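Local coordinates for hypothetical protein PSPTO5229 (Pseudomonas syringae pv. tomato str. DC3000, PDB 2EVE) that is of unknown function but forms an EVE domain, related to ASCH and PUA domains, and may bind RNA or modified bases in nucleic acids, at residues A[65-70]-A[96-101]. Sequence-based numbering, arbitrary orientation.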
loop_
_atom_site.group_PDB
_atom_site.type_symbol
_atom_site.label_atom_id
_atom_site.label_comp_id
_atom_site.label_asym_id
_atom_site.label_seq_id
_atom_site.Cartn_x
_atom_site.Cartn_y
_atom_site.Cartn_z
ATOM N N ILE A 65 2.490 -8.748 -5.022
ATOM C CA ILE A 65 1.238 -8.787 -5.761
ATOM C C ILE A 65 1.002 -10.196 -6.293
ATOM O O ILE A 65 1.834 -10.741 -7.012
ATOM C CB ILE A 65 1.272 -7.795 -6.938
ATOM C CG1 ILE A 65 1.580 -6.384 -6.416
ATOM C CG2 ILE A 65 -0.045 -7.840 -7.700
ATOM C CD1 ILE A 65 0.673 -5.915 -5.284
ATOM N N VAL A 66 -0.130 -10.790 -5.933
ATOM C CA VAL A 66 -0.429 -12.140 -6.393
ATOM C C VAL A 66 -1.461 -12.162 -7.512
ATOM O O VAL A 66 -1.464 -13.072 -8.340
ATOM C CB VAL A 66 -0.889 -13.035 -5.222
ATOM C CG1 VAL A 66 0.178 -13.044 -4.139
ATOM C CG2 VAL A 66 -2.202 -12.541 -4.669
ATOM N N LYS A 67 -2.338 -11.164 -7.539
ATOM C CA LYS A 67 -3.347 -11.064 -8.592
ATOM C C LYS A 67 -3.499 -9.593 -8.967
ATOM O O LYS A 67 -3.704 -8.749 -8.096
ATOM C CB LYS A 67 -4.680 -11.629 -8.108
ATOM C CG LYS A 67 -5.756 -11.679 -9.173
ATOM C CD LYS A 67 -6.978 -12.395 -8.626
ATOM C CE LYS A 67 -8.081 -12.502 -9.651
ATOM N NZ LYS A 67 -9.220 -13.278 -9.093
ATOM N N THR A 68 -3.395 -9.287 -10.257
ATOM C CA THR A 68 -3.498 -7.908 -10.712
ATOM C C THR A 68 -4.898 -7.329 -10.541
ATOM O O THR A 68 -5.867 -8.047 -10.277
ATOM C CB THR A 68 -3.045 -7.750 -12.191
ATOM O OG1 THR A 68 -3.870 -8.550 -13.046
ATOM C CG2 THR A 68 -1.583 -8.176 -12.350
ATOM N N ALA A 69 -4.984 -6.015 -10.701
ATOM C CA ALA A 69 -6.217 -5.255 -10.521
ATOM C C ALA A 69 -7.507 -5.765 -11.146
ATOM O O ALA A 69 -7.548 -6.190 -12.298
ATOM C CB ALA A 69 -5.983 -3.820 -10.960
ATOM N N TYR A 70 -8.572 -5.690 -10.358
ATOM C CA TYR A 70 -9.894 -6.086 -10.801
ATOM C C TYR A 70 -10.898 -5.165 -10.114
ATOM O O TYR A 70 -10.569 -4.521 -9.119
ATOM C CB TYR A 70 -10.145 -7.561 -10.463
ATOM C CG TYR A 70 -9.986 -7.933 -9.008
ATOM C CD1 TYR A 70 -11.050 -7.808 -8.122
ATOM C CD2 TYR A 70 -8.786 -8.459 -8.528
ATOM C CE1 TYR A 70 -10.934 -8.202 -6.797
ATOM C CE2 TYR A 70 -8.655 -8.856 -7.197
ATOM C CZ TYR A 70 -9.736 -8.728 -6.339
ATOM O OH TYR A 70 -9.644 -9.149 -5.035
ATOM N N ALA A 96 -9.276 -3.219 -7.018
ATOM C CA ALA A 96 -8.639 -3.852 -5.877
ATOM C C ALA A 96 -7.693 -4.874 -6.481
ATOM O O ALA A 96 -7.654 -5.051 -7.698
ATOM C CB ALA A 96 -9.679 -4.556 -5.014
ATOM N N LEU A 97 -6.914 -5.535 -5.639
ATOM C CA LEU A 97 -6.021 -6.570 -6.124
ATOM C C LEU A 97 -5.672 -7.475 -4.963
ATOM O O LEU A 97 -5.952 -7.147 -3.815
ATOM C CB LEU A 97 -4.766 -5.959 -6.766
ATOM C CG LEU A 97 -3.952 -4.876 -6.053
ATOM C CD1 LEU A 97 -3.278 -5.440 -4.816
ATOM C CD2 LEU A 97 -2.913 -4.343 -7.031
ATOM N N ASP A 98 -5.100 -8.634 -5.259
ATOM C CA ASP A 98 -4.735 -9.554 -4.196
ATOM C C ASP A 98 -3.246 -9.467 -3.921
ATOM O O ASP A 98 -2.435 -9.389 -4.847
ATOM C CB ASP A 98 -5.100 -10.994 -4.564
ATOM C CG ASP A 98 -6.586 -11.185 -4.795
ATOM O OD1 ASP A 98 -7.396 -10.475 -4.159
ATOM O OD2 ASP A 98 -6.943 -12.061 -5.609
ATOM N N ILE A 99 -2.894 -9.481 -2.639
ATOM C CA ILE A 99 -1.502 -9.403 -2.223
ATOM C C ILE A 99 -1.114 -10.592 -1.353
ATOM O O ILE A 99 -1.970 -11.290 -0.811
ATOM C CB ILE A 99 -1.225 -8.125 -1.413
ATOM C CG1 ILE A 99 -2.057 -8.133 -0.127
ATOM C CG2 ILE A 99 -1.553 -6.896 -2.253
ATOM C CD1 ILE A 99 -1.469 -7.297 0.981
ATOM N N GLY A 100 0.190 -10.810 -1.227
ATOM C CA GLY A 100 0.685 -11.904 -0.416
ATOM C C GLY A 100 1.772 -11.451 0.540
ATOM O O GLY A 100 2.429 -10.433 0.312
ATOM N N PHE A 101 1.971 -12.209 1.612
ATOM C CA PHE A 101 2.983 -11.864 2.603
ATOM C C PHE A 101 4.399 -12.165 2.134
ATOM O O PHE A 101 4.650 -13.179 1.481
ATOM C CB PHE A 101 2.719 -12.613 3.915
ATOM C CG PHE A 101 3.736 -12.338 4.989
ATOM C CD1 PHE A 101 4.738 -13.261 5.277
ATOM C CD2 PHE A 101 3.691 -11.152 5.714
ATOM C CE1 PHE A 101 5.685 -13.006 6.275
ATOM C CE2 PHE A 101 4.627 -10.884 6.713
ATOM C CZ PHE A 101 5.627 -11.815 6.994
#
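The phenol of Tyr70 reaches across to the carboxylate of Asp98, its OH donating to Asp98 OD1 at 2.8 Å on the syn side, 33° out of the carboxylate plane. The chi1 of Tyr70, 56°, sets CG between the backbone N and the carbonyl carbon, and the ring lies over the neighbouring strand: Ala96 O sits under one face, offset toward the rim, and Leu97 CA approaches Tyr70 CE2 obliquely at 3.6 Å. The other carboxylate oxygen, Asp98 OD2, lies close against the extended aliphatic chain of Lys67, 3.0 Å from Lys67 CD; Lys67 NZ stays beyond salt-bridge distance. The backbones belong to antiparallel strands 58-71 and 95-110, neighbours in the mixed sheet of this PUA-related domain, and form a classic beta bulge: Val66 N (2.9 Å) and Lys67 N (3.2 Å) both donate to Asp98 O, from the same face of its plane. Val66 CG2 packs tightly on Asp98 CB at 3.3 Å, and Val66 CG1 lies by the backbone of Gly100. Within the bulge Asp98 N bonds back to Lys67 O; a second one-residue shift, between Lys67 and Tyr70, precedes the two backbone bonds that Tyr70 and Ala96 exchange. On the face shared by Ile65 and Ile99, Ile65 CD1 touches Ile99 CG2 (3.9 Å) and also reaches Leu97 CD1; the Leu97 side chain meets Met41 and Leu38 as well. Arg25 touches the side chains of both Tyr70 and Asp98.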